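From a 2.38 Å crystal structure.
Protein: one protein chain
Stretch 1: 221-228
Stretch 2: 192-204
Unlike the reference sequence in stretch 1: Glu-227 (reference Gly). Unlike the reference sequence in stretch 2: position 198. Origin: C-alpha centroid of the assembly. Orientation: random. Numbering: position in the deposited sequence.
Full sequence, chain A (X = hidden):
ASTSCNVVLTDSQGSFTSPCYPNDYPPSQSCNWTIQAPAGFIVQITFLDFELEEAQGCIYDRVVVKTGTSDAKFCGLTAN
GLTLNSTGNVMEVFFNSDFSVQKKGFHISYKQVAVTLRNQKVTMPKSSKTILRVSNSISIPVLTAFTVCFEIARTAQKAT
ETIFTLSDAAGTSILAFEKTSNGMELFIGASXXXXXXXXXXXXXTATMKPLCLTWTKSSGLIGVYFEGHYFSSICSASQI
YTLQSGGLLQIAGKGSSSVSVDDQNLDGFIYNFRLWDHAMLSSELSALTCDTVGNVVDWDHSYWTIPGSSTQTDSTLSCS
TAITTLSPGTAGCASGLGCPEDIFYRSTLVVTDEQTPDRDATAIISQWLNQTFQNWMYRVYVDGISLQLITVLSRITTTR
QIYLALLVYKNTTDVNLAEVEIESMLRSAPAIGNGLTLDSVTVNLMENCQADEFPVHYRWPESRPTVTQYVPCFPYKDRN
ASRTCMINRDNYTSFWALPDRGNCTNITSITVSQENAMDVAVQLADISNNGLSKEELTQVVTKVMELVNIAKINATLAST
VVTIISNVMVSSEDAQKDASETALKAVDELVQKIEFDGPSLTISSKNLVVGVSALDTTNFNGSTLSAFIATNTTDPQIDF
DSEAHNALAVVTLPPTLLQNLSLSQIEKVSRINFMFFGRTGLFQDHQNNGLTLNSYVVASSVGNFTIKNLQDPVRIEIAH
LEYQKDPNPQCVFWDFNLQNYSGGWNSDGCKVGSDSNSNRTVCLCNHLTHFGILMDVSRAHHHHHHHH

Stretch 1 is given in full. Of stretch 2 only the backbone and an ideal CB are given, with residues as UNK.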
# COMPACT_ATOMS: atom_id res chain seq x y z
N LEU A 221 -3.82 19.14 -58.18
CA LEU A 221 -2.46 19.15 -57.65
C LEU A 221 -2.29 18.03 -56.63
O LEU A 221 -2.83 18.10 -55.52
CB LEU A 221 -2.16 20.51 -57.02
CG LEU A 221 -0.70 20.71 -56.59
CD1 LEU A 221 0.18 21.01 -57.79
CD2 LEU A 221 -0.56 21.82 -55.55
N ILE A 222 -1.53 17.00 -57.01
CA ILE A 222 -1.01 16.05 -56.04
C ILE A 222 0.21 16.67 -55.36
O ILE A 222 1.07 17.26 -56.02
CB ILE A 222 -0.64 14.71 -56.71
CG1 ILE A 222 -1.67 14.32 -57.77
CG2 ILE A 222 -0.42 13.61 -55.65
CD1 ILE A 222 -2.92 13.71 -57.24
N GLY A 223 0.28 16.56 -54.04
CA GLY A 223 1.47 16.93 -53.29
C GLY A 223 2.03 15.67 -52.62
O GLY A 223 1.26 14.78 -52.26
N VAL A 224 3.35 15.60 -52.53
CA VAL A 224 4.04 14.50 -51.86
C VAL A 224 5.04 15.10 -50.88
O VAL A 224 5.83 15.97 -51.26
CB VAL A 224 4.76 13.57 -52.86
CG1 VAL A 224 5.57 12.51 -52.13
CG2 VAL A 224 3.77 12.87 -53.76
N TYR A 225 4.98 14.67 -49.62
CA TYR A 225 6.00 14.99 -48.63
C TYR A 225 6.72 13.70 -48.24
O TYR A 225 6.10 12.77 -47.72
CB TYR A 225 5.38 15.69 -47.42
CG TYR A 225 6.34 16.48 -46.58
CD1 TYR A 225 7.12 15.84 -45.60
CD2 TYR A 225 6.45 17.86 -46.73
CE1 TYR A 225 8.01 16.56 -44.82
CE2 TYR A 225 7.33 18.60 -45.94
CZ TYR A 225 8.10 17.93 -44.98
OH TYR A 225 8.98 18.64 -44.19
N PHE A 226 8.03 13.65 -48.50
CA PHE A 226 8.88 12.49 -48.27
C PHE A 226 10.31 12.99 -48.14
O PHE A 226 10.78 13.73 -49.02
CB PHE A 226 8.76 11.49 -49.41
CG PHE A 226 9.27 10.10 -49.12
CD1 PHE A 226 9.24 9.17 -50.13
CD2 PHE A 226 9.72 9.67 -47.86
CE1 PHE A 226 9.66 7.87 -49.96
CE2 PHE A 226 10.14 8.36 -47.66
CZ PHE A 226 10.11 7.44 -48.74
N GLU A 227 11.00 12.56 -47.07
CA GLU A 227 12.41 12.83 -46.79
C GLU A 227 12.71 14.33 -46.70
O GLU A 227 13.73 14.80 -47.20
CB GLU A 227 13.32 12.13 -47.81
CG GLU A 227 13.45 10.62 -47.54
CD GLU A 227 14.41 9.91 -48.49
OE1 GLU A 227 14.32 8.66 -48.60
OE2 GLU A 227 15.23 10.60 -49.13
N GLY A 228 11.81 15.10 -46.06
CA GLY A 228 12.03 16.51 -45.80
C GLY A 228 11.68 17.45 -46.94
O GLY A 228 11.55 18.67 -46.70
N UNK A 192 -5.68 7.55 -62.57
CA UNK A 192 -4.41 7.14 -61.98
C UNK A 192 -3.46 8.33 -61.98
O UNK A 192 -3.12 8.85 -63.05
CB UNK A 192 -3.80 5.96 -62.74
N UNK A 193 -3.04 8.74 -60.79
CA UNK A 193 -2.10 9.84 -60.61
C UNK A 193 -0.81 9.24 -60.09
O UNK A 193 -0.72 8.89 -58.91
CB UNK A 193 -2.64 10.91 -59.66
N UNK A 194 0.19 9.11 -60.97
CA UNK A 194 1.45 8.49 -60.58
C UNK A 194 2.28 9.46 -59.75
O UNK A 194 2.43 10.63 -60.11
CB UNK A 194 2.23 8.04 -61.81
N UNK A 195 2.80 8.97 -58.63
CA UNK A 195 3.68 9.79 -57.81
C UNK A 195 5.10 9.23 -57.89
O UNK A 195 5.90 9.44 -56.97
CB UNK A 195 3.19 9.84 -56.36
N UNK A 196 5.41 8.52 -59.00
CA UNK A 196 6.61 7.68 -59.05
C UNK A 196 7.90 8.48 -59.10
O UNK A 196 8.91 8.02 -58.56
CB UNK A 196 6.55 6.75 -60.27
N UNK A 197 7.86 9.71 -59.63
CA UNK A 197 9.02 10.60 -59.65
C UNK A 197 9.41 11.13 -58.28
O UNK A 197 10.47 11.77 -58.17
CB UNK A 197 8.74 11.78 -60.58
N UNK A 198 8.58 10.95 -57.24
CA UNK A 198 8.90 11.47 -55.92
C UNK A 198 9.06 10.38 -54.86
O UNK A 198 9.51 10.69 -53.75
CB UNK A 198 7.81 12.45 -55.48
N UNK A 199 8.69 9.14 -55.19
CA UNK A 199 8.85 7.95 -54.34
C UNK A 199 8.58 6.73 -55.21
O UNK A 199 7.77 6.79 -56.13
CB UNK A 199 7.91 7.99 -53.13
N UNK A 200 9.21 5.60 -54.88
CA UNK A 200 8.80 4.32 -55.46
C UNK A 200 9.12 3.18 -54.50
O UNK A 200 9.67 3.39 -53.40
CB UNK A 200 9.49 4.09 -56.81
N UNK A 201 8.81 1.94 -54.94
CA UNK A 201 8.84 0.71 -54.15
C UNK A 201 10.25 0.23 -53.81
O UNK A 201 10.38 -0.82 -53.18
CB UNK A 201 8.10 -0.40 -54.90
N UNK A 202 11.31 0.92 -54.26
CA UNK A 202 12.65 0.69 -53.73
C UNK A 202 12.78 1.25 -52.33
O UNK A 202 13.70 0.86 -51.60
CB UNK A 202 13.71 1.31 -54.64
N UNK A 203 11.89 2.16 -51.94
CA UNK A 203 11.77 2.62 -50.56
C UNK A 203 10.63 1.90 -49.80
O UNK A 203 9.84 2.56 -49.13
CB UNK A 203 11.54 4.13 -50.54
N UNK A 204 10.52 0.57 -49.88
CA UNK A 204 9.70 -0.15 -48.91
C UNK A 204 10.66 -0.87 -47.96
O UNK A 204 10.53 -2.08 -47.68
CB UNK A 204 8.74 -1.13 -49.59

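Stretch 1 runs as a strand from Leu-221 to Phe-226, and its alternation sets the rule: Ile-222, Val-224 and Phe-226 point toward stretch 2, whereas Tyr-225 points away. What they offer is carbon, until Glu-227 adds a carboxylate at the end.

Position 192 has extended backbone angles and nothing of stretch 1 near its CB, so this contact asks for nothing in particular; it is Tyr-192.

At position 193 the CB points toward stretch 1 and lies 3.7 Å from CD1 of Ile-222. A small or medium apolar residue would suit, such as alanine, cysteine or valine. The residue is Cys-193, whose CB makes that apolar contact, while the residue is also bonded covalently to a group elsewhere in the structure.

Position 194 points away, and many residues would do, polar ones included. It is Ser-194, whose OG accepts a hydrogen bond from the backbone N of 196 at 3.1 Å, tying the chain as it leaves the strand.

The CB of position 195 lies 4.0 Å from Val-224 CG2 and 5.3 Å from Ile-222 CG2, a setting for valine, isoleucine or leucine. Val-195 reaches both neighbours with one methyl: its CG1 is 3.8 Å from Ile-222 CG2 and 3.8 Å from Val-224 CG2. Its carbonyl O accepts a backbone hydrogen bond from 198.

Positions 196 and 197 are out of reach of stretch 1, and polar residues that suit a turn are reasonable. They are Asp-196 and Asn-197; OD2 of the former accepts a weak hydrogen bond from the hydroxyl of 200.

Position 198 turns back, its CB 4.0 Å from Val-224 CG1. A leucine, methionine or aromatic residue could cover the valine. Phe-198, which differs from the reference sequence, brings CD2 to 3.7 Å from Val-224 CG2, so that the methyl sits at the ring edge.

Position 199 is extended, and its CB is tight against Phe-226, 3.5 Å from CD1, with Val-224 CG1 5.2 Å away. Apolar residues fit if the side chain can turn from the ring toward the valine. In Leu-199 the CB meets the edge of the Phe-226 ring, and chi1 in the p well accompanies an approach of CD2 to 4.2 Å from Val-224 CG1.

Position 200 points away and 201 and 202 are out of reach, leaving small polar residues among many choices. Thr-200 uses OG1 to accept a very short hydrogen bond, 2.5 Å, from Ser-201 N; Ser-202 follows without touching stretch 1.

At position 203 the CB returns, 4.0 Å from Phe-226 CZ. Apolar contact would be natural, and with Glu-227 nearby a basic or neutral polar residue might seem likelier than an acid. The deposited residue is nevertheless Asp-203: its CG lies 3.5 Å from Phe-226 CZ, and its OD2 is 3.3 Å from Glu-227 OE1. These are two acceptors of like charge, not hydrogen-bonded to each other, and both atoms find hydrogen bonds elsewhere in the structure.

Position 204 is out of reach, unconstrained here; it is Ile-204.

Stretch 2 192-204: YCSVDNFLTSSDI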
# COMPACT_ATOMS: atom_id res chain seq x y z
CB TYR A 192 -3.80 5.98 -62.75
CG TYR A 192 -4.45 4.66 -62.52
CD1 TYR A 192 -3.91 3.73 -61.62
CD2 TYR A 192 -5.61 4.32 -63.22
CE1 TYR A 192 -4.52 2.49 -61.42
CE2 TYR A 192 -6.22 3.11 -63.04
CZ TYR A 192 -5.69 2.20 -62.14
OH TYR A 192 -6.35 1.01 -62.02
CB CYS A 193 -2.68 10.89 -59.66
SG CYS A 193 -4.33 11.50 -60.17
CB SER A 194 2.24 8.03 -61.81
OG SER A 194 3.63 8.14 -61.55
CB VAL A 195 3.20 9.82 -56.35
CG1 VAL A 195 1.98 10.70 -56.24
CG2 VAL A 195 2.93 8.43 -55.83
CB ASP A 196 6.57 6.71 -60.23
CG ASP A 196 7.42 5.46 -59.97
OD1 ASP A 196 8.58 5.40 -60.45
OD2 ASP A 196 6.94 4.56 -59.23
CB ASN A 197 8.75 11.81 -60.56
CG ASN A 197 7.86 11.47 -61.74
OD1 ASN A 197 6.63 11.41 -61.60
ND2 ASN A 197 8.48 11.26 -62.91
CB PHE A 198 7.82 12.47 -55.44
CG PHE A 198 7.37 13.48 -56.48
CD1 PHE A 198 8.29 14.18 -57.27
CD2 PHE A 198 6.02 13.77 -56.62
CE1 PHE A 198 7.86 15.09 -58.21
CE2 PHE A 198 5.59 14.70 -57.56
CZ PHE A 198 6.51 15.35 -58.34
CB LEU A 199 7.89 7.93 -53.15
CG LEU A 199 6.40 7.57 -53.22
CD1 LEU A 199 6.12 6.05 -53.18
CD2 LEU A 199 5.66 8.30 -52.14
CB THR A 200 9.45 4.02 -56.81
OG1 THR A 200 8.98 2.75 -57.28
CG2 THR A 200 10.97 3.97 -56.64
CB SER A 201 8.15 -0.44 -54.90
OG SER A 201 7.04 -0.05 -55.65
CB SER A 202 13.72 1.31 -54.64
OG SER A 202 13.55 0.94 -55.99
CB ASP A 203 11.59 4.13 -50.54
CG ASP A 203 12.26 4.79 -49.34
OD1 ASP A 203 12.00 4.36 -48.19
OD2 ASP A 203 13.05 5.75 -49.54
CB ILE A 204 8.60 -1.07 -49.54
CG1 ILE A 204 9.05 -2.15 -50.52
CG2 ILE A 204 7.58 -0.23 -50.30
CD1 ILE A 204 7.94 -3.15 -50.80
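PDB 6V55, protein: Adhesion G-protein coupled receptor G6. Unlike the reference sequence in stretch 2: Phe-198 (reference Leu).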